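Local coordinates for protein MymaA.19257.a.B3 (Mycobacterium marinum, PDB 6Q10) that is of unknown function but, as a secreted or membrane-tethered protein with a LytR_C-type soluble domain, may act at the mycobacterial cell envelope, at residues A[92-97]-A[119-124]. Numbering follows the deposited sequence.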
loop_
_atom_site.group_PDB
_atom_site.type_symbol
_atom_site.label_atom_id
_atom_site.label_comp_id
_atom_site.label_asym_id
_atom_site.label_seq_id
_atom_site.Cartn_x
_atom_site.Cartn_y
_atom_site.Cartn_z
ATOM N N TRP A 92 -2.981 -1.011 -0.048
ATOM C CA TRP A 92 -3.133 -2.454 -0.213
ATOM C C TRP A 92 -4.009 -2.824 -1.404
ATOM O O TRP A 92 -3.894 -3.930 -1.933
ATOM C CB TRP A 92 -3.699 -3.021 1.107
ATOM C CG TRP A 92 -3.595 -4.492 1.321
ATOM C CD1 TRP A 92 -2.561 -5.315 0.992
ATOM C CD2 TRP A 92 -4.583 -5.305 1.959
ATOM N NE1 TRP A 92 -2.850 -6.606 1.406
ATOM C CE2 TRP A 92 -4.097 -6.621 1.981
ATOM C CE3 TRP A 92 -5.850 -5.040 2.483
ATOM C CZ2 TRP A 92 -4.838 -7.677 2.534
ATOM C CZ3 TRP A 92 -6.574 -6.091 3.039
ATOM C CH2 TRP A 92 -6.058 -7.377 3.059
ATOM N N LEU A 93 -4.898 -1.918 -1.828
ATOM C CA LEU A 93 -5.678 -2.149 -3.037
ATOM C C LEU A 93 -4.788 -2.350 -4.253
ATOM O O LEU A 93 -5.083 -3.180 -5.116
ATOM C CB LEU A 93 -6.600 -0.953 -3.285
ATOM C CG LEU A 93 -7.697 -0.800 -2.250
ATOM C CD1 LEU A 93 -8.347 0.573 -2.464
ATOM C CD2 LEU A 93 -8.754 -1.915 -2.375
ATOM N N VAL A 94 -3.715 -1.554 -4.364
ATOM C CA VAL A 94 -2.876 -1.594 -5.554
ATOM C C VAL A 94 -1.599 -2.398 -5.319
ATOM O O VAL A 94 -0.880 -2.682 -6.285
ATOM C CB VAL A 94 -2.570 -0.173 -6.069
ATOM C CG1 VAL A 94 -3.883 0.475 -6.582
ATOM C CG2 VAL A 94 -1.933 0.707 -4.975
ATOM N N ALA A 95 -1.325 -2.806 -4.082
ATOM C CA ALA A 95 -0.232 -3.740 -3.777
ATOM C C ALA A 95 -0.793 -4.887 -2.943
ATOM O O ALA A 95 -0.417 -5.081 -1.782
ATOM C CB ALA A 95 0.891 -3.019 -3.034
ATOM N N PRO A 96 -1.729 -5.658 -3.498
ATOM C CA PRO A 96 -2.513 -6.573 -2.657
ATOM C C PRO A 96 -1.753 -7.777 -2.151
ATOM O O PRO A 96 -2.284 -8.485 -1.272
ATOM C CB PRO A 96 -3.659 -7.001 -3.592
ATOM C CG PRO A 96 -3.069 -6.864 -4.995
ATOM C CD PRO A 96 -2.217 -5.605 -4.883
ATOM N N CYS A 97 -0.569 -8.084 -2.689
ATOM C CA CYS A 97 0.121 -9.300 -2.275
ATOM C C CYS A 97 1.291 -8.998 -1.354
ATOM O O CYS A 97 2.161 -9.848 -1.156
ATOM C CB CYS A 97 0.531 -10.111 -3.501
ATOM S SG CYS A 97 -0.993 -10.660 -4.392
ATOM N N THR A 119 6.581 -6.249 -9.207
ATOM C CA THR A 119 6.709 -5.803 -10.593
ATOM C C THR A 119 5.977 -4.481 -10.785
ATOM O O THR A 119 6.629 -3.436 -10.865
ATOM C CB THR A 119 6.216 -6.868 -11.577
ATOM O OG1 THR A 119 4.901 -7.301 -11.203
ATOM C CG2 THR A 119 7.174 -8.061 -11.629
ATOM N N THR A 120 4.642 -4.484 -10.804
ATOM C CA THR A 120 3.852 -3.289 -11.025
ATOM C C THR A 120 2.701 -3.236 -10.019
ATOM O O THR A 120 2.352 -4.237 -9.386
ATOM C CB THR A 120 3.273 -3.256 -12.451
ATOM O OG1 THR A 120 2.373 -4.355 -12.610
ATOM C CG2 THR A 120 4.372 -3.374 -13.493
ATOM N N LEU A 121 2.136 -2.044 -9.853
ATOM C CA LEU A 121 0.890 -1.924 -9.108
ATOM C C LEU A 121 -0.213 -2.738 -9.785
ATOM O O LEU A 121 -0.228 -2.926 -11.008
ATOM C CB LEU A 121 0.455 -0.461 -9.017
ATOM C CG LEU A 121 1.405 0.492 -8.289
ATOM C CD1 LEU A 121 0.814 1.873 -8.382
ATOM C CD2 LEU A 121 1.537 0.045 -6.853
ATOM N N ALA A 122 -1.136 -3.226 -8.969
ATOM C CA ALA A 122 -2.255 -4.000 -9.477
ATOM C C ALA A 122 -3.339 -3.076 -9.992
ATOM O O ALA A 122 -3.573 -1.997 -9.440
ATOM C CB ALA A 122 -2.839 -4.901 -8.386
ATOM N N HIS A 123 -4.015 -3.521 -11.046
ATOM C CA HIS A 123 -5.166 -2.784 -11.542
ATOM C C HIS A 123 -6.087 -3.737 -12.283
ATOM O O HIS A 123 -5.638 -4.662 -12.971
ATOM C CB HIS A 123 -4.756 -1.613 -12.447
ATOM C CG HIS A 123 -4.302 -2.027 -13.810
ATOM N ND1 HIS A 123 -5.159 -2.089 -14.890
ATOM C CD2 HIS A 123 -3.084 -2.392 -14.275
ATOM C CE1 HIS A 123 -4.489 -2.477 -15.960
ATOM N NE2 HIS A 123 -3.228 -2.669 -15.614
ATOM N N ASN A 124 -7.373 -3.500 -12.122
ATOM C CA ASN A 124 -8.407 -4.251 -12.812
ATOM C C ASN A 124 -9.681 -3.442 -12.622
ATOM O O ASN A 124 -9.653 -2.382 -11.999
ATOM C CB ASN A 124 -8.518 -5.695 -12.308
ATOM C CG ASN A 124 -8.816 -5.789 -10.827
ATOM O OD1 ASN A 124 -9.621 -5.033 -10.281
ATOM N ND2 ASN A 124 -8.140 -6.714 -10.155
#
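Leu121 and Ala122 meet Val94 and Pro96 where the C-terminal end of helix 85-94 runs against an extended loop of this LytR_C-type alpha/beta domain. The loop links strand 110-114 to helix 125-132. Leu121 comes first along it. The CA-H of Leu121 makes a bent contact with Val94 O, with Leu121 CA 3.4 Å from that oxygen. Leu121 CG lies anti to its own carbonyl carbon (chi1 -62°), and the isobutyl group beyond it crosses the Val94 side chain at a slant. Leu121 CD2 lies 4.0 Å from Val94 CG2. Leu51 of helix 43-54 touches both side chains, which packs the pair against that helix.

Ala122 follows and makes the one hydrogen bond between the two segments. Ala122 N donates to Val94 O at 2.8 Å, with a nearly straight N-H...O angle of 177°. The donor sits 20° off the carbonyl plane. The bond ties a carbonyl at the helix end to the loop. The carbonyl of Ala122 comes close to the other methyl of Val94, with Ala122 O 3.8 Å from Val94 CG1. Pro96 touches the methyl of Ala122 through two ring atoms: Pro96 CD is 3.6 Å and Pro96 CG 3.9 Å from Ala122 CB. Just after Pro96, Cys97 forms a disulfide with Cys155, joining this turn to the chain's C-terminus.

Further on, Asn124 is the N-cap of helix 125-132: Ile127, whose side chain touches Ala122, donates its backbone N-H to Asn124 OD1.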